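Local structure of putative Transcriptional Regulator (Rhodococcus sp., 2IA2) at residues L90-V95 with Q258-V263; Q97-K102 with T254-D259; A225-S230 with P247-T252. The protein is probably a DNA-binding transcriptional regulator of the IclR family, with a helix-turn-helix domain and a GAF-like C-terminal domain that in relatives senses small effector molecules. All coordinates share one frame; numbering follows the deposited sequence.

Interaction 1 of 3, residues L90-V95 with Q258-V263; sequences LSLPEV and QDLATV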
# COMPACT_ATOMS: atom_id res chain seq x y z
N LEU A 90 -4.25 0.35 -3.00
CA LEU A 90 -4.46 1.15 -4.20
C LEU A 90 -3.60 0.70 -5.38
O LEU A 90 -2.41 0.44 -5.24
CB LEU A 90 -4.16 2.66 -3.93
CG LEU A 90 -5.00 3.38 -2.88
CD1 LEU A 90 -4.58 4.85 -2.61
CD2 LEU A 90 -6.48 3.30 -3.27
N SER A 91 -4.21 0.63 -6.56
CA SER A 91 -3.48 0.23 -7.76
C SER A 91 -2.68 1.42 -8.27
O SER A 91 -2.90 2.59 -7.88
CB SER A 91 -4.48 -0.28 -8.84
OG SER A 91 -5.32 0.78 -9.13
N LEU A 92 -1.75 1.17 -9.17
CA LEU A 92 -1.12 2.30 -9.82
C LEU A 92 -2.11 3.32 -10.45
O LEU A 92 -1.91 4.52 -10.29
CB LEU A 92 -0.04 1.85 -10.80
CG LEU A 92 0.35 2.89 -11.87
CD1 LEU A 92 1.38 3.83 -11.29
CD2 LEU A 92 0.88 2.21 -13.15
N PRO A 93 -3.11 2.88 -11.25
CA PRO A 93 -4.02 3.89 -11.80
C PRO A 93 -4.76 4.72 -10.73
O PRO A 93 -4.98 5.91 -10.92
CB PRO A 93 -5.05 3.05 -12.59
CG PRO A 93 -4.32 1.80 -12.93
CD PRO A 93 -3.41 1.53 -11.79
N GLU A 94 -5.17 4.10 -9.62
CA GLU A 94 -5.88 4.80 -8.55
C GLU A 94 -4.91 5.78 -7.85
O GLU A 94 -5.33 6.85 -7.41
CB GLU A 94 -6.40 3.80 -7.52
CG GLU A 94 -7.49 2.91 -8.07
CD GLU A 94 -7.83 1.70 -7.14
OE1 GLU A 94 -6.97 1.14 -6.44
OE2 GLU A 94 -8.98 1.27 -7.20
N VAL A 95 -3.63 5.42 -7.73
CA VAL A 95 -2.65 6.34 -7.14
C VAL A 95 -2.44 7.56 -8.08
O VAL A 95 -2.49 8.73 -7.64
CB VAL A 95 -1.33 5.63 -6.82
CG1 VAL A 95 -0.22 6.67 -6.53
CG2 VAL A 95 -1.51 4.60 -5.61
N GLN A 258 6.03 9.16 -5.18
CA GLN A 258 6.12 9.23 -3.74
C GLN A 258 4.91 8.52 -3.16
O GLN A 258 5.04 7.78 -2.21
CB GLN A 258 6.13 10.66 -3.24
CG GLN A 258 7.40 11.38 -3.57
CD GLN A 258 7.49 12.71 -2.88
OE1 GLN A 258 6.59 13.10 -2.11
NE2 GLN A 258 8.58 13.41 -3.12
N ASP A 259 3.73 8.73 -3.75
CA ASP A 259 2.50 8.06 -3.26
C ASP A 259 2.57 6.56 -3.49
O ASP A 259 2.08 5.75 -2.70
CB ASP A 259 1.23 8.65 -3.96
CG ASP A 259 0.68 9.89 -3.24
OD1 ASP A 259 1.23 10.25 -2.17
OD2 ASP A 259 -0.33 10.45 -3.69
N LEU A 260 3.15 6.18 -4.59
CA LEU A 260 3.19 4.78 -4.94
C LEU A 260 4.09 4.09 -3.94
O LEU A 260 3.83 2.98 -3.51
CB LEU A 260 3.71 4.62 -6.35
CG LEU A 260 3.51 3.36 -7.19
CD1 LEU A 260 2.00 3.02 -7.44
CD2 LEU A 260 4.24 3.69 -8.54
N ALA A 261 5.16 4.76 -3.56
CA ALA A 261 6.09 4.18 -2.61
C ALA A 261 5.42 4.02 -1.26
O ALA A 261 5.61 2.99 -0.63
CB ALA A 261 7.42 5.04 -2.48
N THR A 262 4.66 5.01 -0.83
CA THR A 262 3.97 4.97 0.47
C THR A 262 2.94 3.83 0.54
O THR A 262 2.80 3.14 1.56
CB THR A 262 3.29 6.32 0.74
OG1 THR A 262 4.27 7.36 0.65
CG2 THR A 262 2.60 6.39 2.10
N VAL A 263 2.20 3.68 -0.54
CA VAL A 263 1.16 2.71 -0.66
C VAL A 263 1.76 1.31 -0.58
O VAL A 263 1.22 0.43 0.11
CB VAL A 263 0.38 2.90 -2.02
CG1 VAL A 263 -0.47 1.68 -2.34
CG2 VAL A 263 -0.49 4.19 -1.95
O HOH W 1 -2.66 9.23 -4.83
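Val95 and Val263 each hold CG1 anti to the backbone N (chi1 166° and 165°), so both turn CG2 into the gap between their helices. The contact joins the capped start of helix 92-107 to the C-terminal part of helix 246-264, two helices of the GAF-like domain of an IclR-type regulator. The two valines meet tip to tip, with Val95 CG2 3.8 Å from Val263 CG2. The other branch of Val95, CG1, rests on the opposing helix, 3.6 Å from Asp259 CB. Leu92 and Leu260 both have CG anti to the backbone N. Their side chains cross obliquely, and Leu92 CD1 lies 4.0 Å from Leu260 CD2. Leu90, still in the loop, crosses Val263 at about a right angle, and its carbonyl O is 3.7 Å from Val263 CG1. An alanine at Val263 would lose both methyl branches and would probably loosen the packing against Leu90 and Val95. Val263 also packs on Leu80 of the second subunit, and Leu90 on Pro77 of that subunit.

The helix start is fixed by a capping box. Ser91 N donates to Glu94 OE1 at 2.8 Å, on the anti lone pair, and the bond is nearly straight. The return bond from Glu94 N to Ser91 OG is weak. Asp259 OD2 takes a hydrogen bond from His99 NE2. A water also donates to this oxygen, at 2.9 Å from water to Asp259 OD2, and its second bond goes to the carbonyl O of Val95.

Interaction 2 of 3, residues Q97-K102 with T254-D259; sequences QPHLEK and TDIEQD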
# COMPACT_ATOMS: atom_id res chain seq x y z
N GLN A 97 -4.45 8.72 -10.69
CA GLN A 97 -5.62 9.56 -11.03
C GLN A 97 -5.69 10.98 -10.42
O GLN A 97 -5.78 11.94 -11.17
CB GLN A 97 -6.96 8.79 -10.88
CG GLN A 97 -8.13 9.38 -11.70
CD GLN A 97 -7.87 9.34 -13.22
OE1 GLN A 97 -7.28 8.39 -13.74
NE2 GLN A 97 -8.33 10.33 -13.93
N PRO A 98 -5.69 11.13 -9.08
CA PRO A 98 -5.83 12.49 -8.56
C PRO A 98 -4.69 13.41 -9.01
O PRO A 98 -4.88 14.61 -9.15
CB PRO A 98 -5.84 12.32 -7.03
CG PRO A 98 -5.63 10.89 -6.74
CD PRO A 98 -5.58 10.10 -8.01
N HIS A 99 -3.53 12.85 -9.29
CA HIS A 99 -2.41 13.62 -9.72
C HIS A 99 -2.55 14.04 -11.17
O HIS A 99 -2.24 15.12 -11.50
CB HIS A 99 -1.10 12.88 -9.48
CG HIS A 99 -0.83 12.59 -8.04
ND1 HIS A 99 -0.56 13.57 -7.12
CD2 HIS A 99 -0.81 11.43 -7.36
CE1 HIS A 99 -0.38 13.03 -5.94
NE2 HIS A 99 -0.53 11.73 -6.06
N LEU A 100 -3.07 13.16 -11.99
CA LEU A 100 -3.43 13.54 -13.38
C LEU A 100 -4.48 14.60 -13.40
O LEU A 100 -4.42 15.51 -14.24
CB LEU A 100 -3.94 12.33 -14.18
CG LEU A 100 -2.89 11.23 -14.37
CD1 LEU A 100 -3.47 10.15 -15.32
CD2 LEU A 100 -1.51 11.77 -14.83
N GLU A 101 -5.46 14.49 -12.49
CA GLU A 101 -6.55 15.46 -12.48
C GLU A 101 -6.01 16.83 -12.16
O GLU A 101 -6.37 17.79 -12.84
CB GLU A 101 -7.67 15.14 -11.49
CG GLU A 101 -8.50 13.92 -11.84
CD GLU A 101 -9.46 14.14 -13.04
OE1 GLU A 101 -9.81 15.30 -13.45
OE2 GLU A 101 -9.87 13.08 -13.57
N LYS A 102 -5.13 16.94 -11.16
CA LYS A 102 -4.49 18.22 -10.82
C LYS A 102 -3.64 18.76 -11.96
O LYS A 102 -3.73 19.93 -12.28
CB LYS A 102 -3.66 18.15 -9.51
CG LYS A 102 -4.54 17.78 -8.28
CD LYS A 102 -3.79 17.53 -6.92
CE LYS A 102 -4.59 16.52 -5.96
NZ LYS A 102 -3.93 15.09 -5.70
N THR A 254 6.98 12.93 -9.88
CA THR A 254 7.54 12.72 -8.56
C THR A 254 6.44 12.56 -7.46
O THR A 254 6.52 11.70 -6.56
CB THR A 254 8.57 13.83 -8.21
OG1 THR A 254 7.91 15.08 -7.99
CG2 THR A 254 9.54 14.06 -9.32
N ASP A 255 5.39 13.36 -7.54
CA ASP A 255 4.23 13.17 -6.65
C ASP A 255 3.63 11.76 -6.75
O ASP A 255 3.22 11.22 -5.74
CB ASP A 255 3.10 14.14 -7.01
CG ASP A 255 3.47 15.59 -6.73
OD1 ASP A 255 4.47 15.85 -6.03
OD2 ASP A 255 2.72 16.47 -7.21
N ILE A 256 3.51 11.23 -7.96
CA ILE A 256 2.95 9.89 -8.17
C ILE A 256 3.91 8.81 -7.60
O ILE A 256 3.48 7.91 -6.85
CB ILE A 256 2.61 9.61 -9.71
CG1 ILE A 256 1.45 10.50 -10.17
CG2 ILE A 256 2.22 8.13 -9.97
CD1 ILE A 256 1.12 10.42 -11.69
N GLU A 257 5.19 8.95 -7.90
CA GLU A 257 6.25 8.10 -7.32
C GLU A 257 6.18 8.01 -5.81
O GLU A 257 6.31 6.93 -5.25
CB GLU A 257 7.64 8.66 -7.63
CG GLU A 257 8.01 8.35 -9.01
CD GLU A 257 9.43 8.82 -9.36
OE1 GLU A 257 10.01 9.63 -8.61
OE2 GLU A 257 9.94 8.39 -10.41
N GLN A 258 6.03 9.16 -5.18
CA GLN A 258 6.12 9.23 -3.74
C GLN A 258 4.91 8.52 -3.16
O GLN A 258 5.04 7.78 -2.21
CB GLN A 258 6.13 10.66 -3.24
CG GLN A 258 7.40 11.38 -3.57
CD GLN A 258 7.49 12.71 -2.88
OE1 GLN A 258 6.59 13.10 -2.11
NE2 GLN A 258 8.58 13.41 -3.12
N ASP A 259 3.73 8.73 -3.75
CA ASP A 259 2.50 8.06 -3.26
C ASP A 259 2.57 6.56 -3.49
O ASP A 259 2.08 5.75 -2.70
CB ASP A 259 1.23 8.65 -3.96
CG ASP A 259 0.68 9.89 -3.24
OD1 ASP A 259 1.23 10.25 -2.17
OD2 ASP A 259 -0.33 10.45 -3.69
O HOH W 2 0.28 16.32 -7.83
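One direct hydrogen bond joins the segments. His99 NE2 donates to Asp259 OD2 at 2.7 Å, with an N-H...O angle of 159°. The carboxylate oxygen lies in the plane of the ring. The donor, however, stands above the carboxylate plane, and the two planes are 51° apart. Because NE2 is the donor here, it carries a proton, and the nearby carboxylates would probably favour a positively charged ring. At the other ring nitrogen a water forms the link. It is 3.0 Å from His99 ND1 and donates to Asp255 OD2. The two ring nitrogens thus reach successive turns of helix 246-264, one directly and one through water. These bonds are likely to fix the rotation of the ring.

The frame is a nearly antiparallel helix pair of the GAF-like domain. The axes of 97-102 and 254-259 approach to 9.8 Å at an angle of 164°.

Van der Waals packing lies beside the polar bonds. His99 has CG anti to its carbonyl carbon, which sends the ring across to the second helix. One ring face looks on the backbone at Asp255 C and Ile256 N. His99 and Ile256 run alongside, pointing opposite ways, and His99 CB is 3.6 Å from Ile256 CG1. Asp255 CB adds a contact of 3.7 Å to His99 ND1. Deeper in, the contact is apolar, and Leu100 CD2 lies 4.3 Å from Ile256 CD1. Leu100 continues onto Val127 of strand 120-127, and Ile256 onto Ile216 of strand 209-217.

Interaction 3 of 3, residues A225-S230 with P247-T252; sequences AAVNIS and PSLRVT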
# COMPACT_ATOMS: atom_id res chain seq x y z
N ALA A 225 6.36 2.94 -14.79
CA ALA A 225 5.27 3.51 -15.58
C ALA A 225 5.80 4.80 -16.20
O ALA A 225 6.91 5.20 -15.87
CB ALA A 225 4.03 3.79 -14.67
N ALA A 226 5.03 5.43 -17.09
CA ALA A 226 5.38 6.76 -17.54
C ALA A 226 4.14 7.66 -17.45
O ALA A 226 3.04 7.18 -17.60
CB ALA A 226 5.86 6.71 -18.95
N VAL A 227 4.33 8.96 -17.27
CA VAL A 227 3.21 9.91 -17.27
C VAL A 227 3.48 10.90 -18.42
O VAL A 227 4.62 11.22 -18.67
CB VAL A 227 3.10 10.63 -15.88
CG1 VAL A 227 4.47 11.22 -15.43
CG2 VAL A 227 1.99 11.68 -15.88
N ASN A 228 2.45 11.35 -19.13
CA ASN A 228 2.63 12.30 -20.21
C ASN A 228 1.69 13.48 -20.15
O ASN A 228 0.76 13.50 -19.33
CB ASN A 228 2.60 11.61 -21.61
CG ASN A 228 1.22 11.54 -22.24
OD1 ASN A 228 0.22 11.89 -21.62
ND2 ASN A 228 1.15 11.07 -23.51
N ILE A 229 1.99 14.48 -20.98
CA ILE A 229 1.03 15.48 -21.42
C ILE A 229 1.04 15.33 -22.94
O ILE A 229 2.09 15.17 -23.53
CB ILE A 229 1.50 16.92 -21.09
CG1 ILE A 229 1.55 17.13 -19.56
CG2 ILE A 229 0.59 17.96 -21.76
CD1 ILE A 229 2.36 18.35 -19.13
N SER A 230 -0.13 15.35 -23.58
CA SER A 230 -0.18 15.26 -25.04
C SER A 230 -0.92 16.49 -25.56
O SER A 230 -1.93 16.92 -24.97
CB SER A 230 -0.91 13.97 -25.47
OG SER A 230 -0.69 13.70 -26.86
N PRO A 247 7.95 21.44 -16.72
CA PRO A 247 8.17 21.58 -15.25
C PRO A 247 7.07 20.95 -14.40
O PRO A 247 7.37 20.28 -13.42
CB PRO A 247 8.19 23.11 -15.04
CG PRO A 247 8.74 23.63 -16.38
CD PRO A 247 8.03 22.76 -17.40
N SER A 248 5.82 21.16 -14.78
CA SER A 248 4.70 20.57 -14.05
C SER A 248 4.66 19.07 -14.22
O SER A 248 4.42 18.37 -13.27
CB SER A 248 3.38 21.19 -14.53
OG SER A 248 3.39 22.55 -14.20
N LEU A 249 4.90 18.59 -15.44
CA LEU A 249 4.97 17.15 -15.71
C LEU A 249 6.01 16.45 -14.78
O LEU A 249 5.74 15.41 -14.19
CB LEU A 249 5.29 16.93 -17.20
CG LEU A 249 5.52 15.45 -17.58
CD1 LEU A 249 4.27 14.65 -17.36
CD2 LEU A 249 5.97 15.32 -19.00
N ARG A 250 7.18 17.07 -14.58
CA ARG A 250 8.21 16.52 -13.69
C ARG A 250 7.73 16.40 -12.26
O ARG A 250 7.98 15.38 -11.57
CB ARG A 250 9.51 17.34 -13.75
CG ARG A 250 10.40 17.00 -14.92
CD ARG A 250 11.70 17.85 -14.82
NE ARG A 250 12.49 17.88 -16.05
CZ ARG A 250 13.40 16.96 -16.36
NH1 ARG A 250 13.63 15.92 -15.55
NH2 ARG A 250 14.08 17.06 -17.50
N VAL A 251 7.04 17.44 -11.79
CA VAL A 251 6.53 17.45 -10.42
C VAL A 251 5.43 16.40 -10.24
O VAL A 251 5.37 15.74 -9.23
CB VAL A 251 6.09 18.88 -10.00
CG1 VAL A 251 5.45 18.85 -8.63
CG2 VAL A 251 7.33 19.85 -9.94
N THR A 252 4.58 16.22 -11.25
CA THR A 252 3.52 15.23 -11.18
C THR A 252 4.12 13.84 -11.10
O THR A 252 3.69 13.05 -10.30
CB THR A 252 2.59 15.37 -12.43
OG1 THR A 252 1.96 16.64 -12.35
CG2 THR A 252 1.51 14.29 -12.46
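Leu249 carries this contact, and its CD1 methyl does most of the touching. It sits 3.7 Å from the carbonyl O of Val227 and 3.9 Å from Val227 CG1. The CB of Leu249 meets Ile229 from the other end of the side chain, with Ile229 CD1 at 3.8 Å. Both strand side chains run alongside that of Leu249, pointing the opposite way. Thr252, one turn further on, adds a looser touch, with its CG2 4.3 Å from Val227 CG2.

Torsions set these positions. Leu249 has CG anti to the backbone N (chi1 175°), which extends the side chain to the strand. Val227 CG1 lies between its backbone N and carbonyl carbon (chi1 51°), and this methyl meets Leu249. Val227 and Ile229 alternate with Asn228, whose CB points away from the helix.

Further out, the strand is held on both sides by backbone hydrogen bonds. Val227 pairs with Ala214 and Asn228 with Ser112. Leu249 also packs on Met212, while Val227 touches Leu100 of helix 92-107. On the other sheet face, Asn228 touches Met150 of helix 149-156.

The axes of strand 225-230 and helix 247-252 come within 8.8 Å and run 153° apart. A helix laid along an antiparallel sheet in this way is characteristic of the GAF-like fold of IclR C-terminal domains.

All three contacts use helix 246-264. Interactions 1 and 2 are successive parts of one helix pair, and their centres are 8 Å apart. They share Asp259, and Val95 CG1 lies 3.9 Å from Ile256 O. Interaction 3 sets the earlier part of helix 246-264 on the sheet, its centre 9 Å from that of interaction 2. Leu100 CD2 is 3.7 Å from Val227 CG2, so helix 92-107 meets the same strand. At the far end, Leu92 CD2 reaches Ala225 CB at 3.8 Å. The two helices thus pack side by side on one face of the sheet, and strand 223-232 meets both. Interactions 1 and 2 also reach the second subunit, whose Pro77 packs on Asp259.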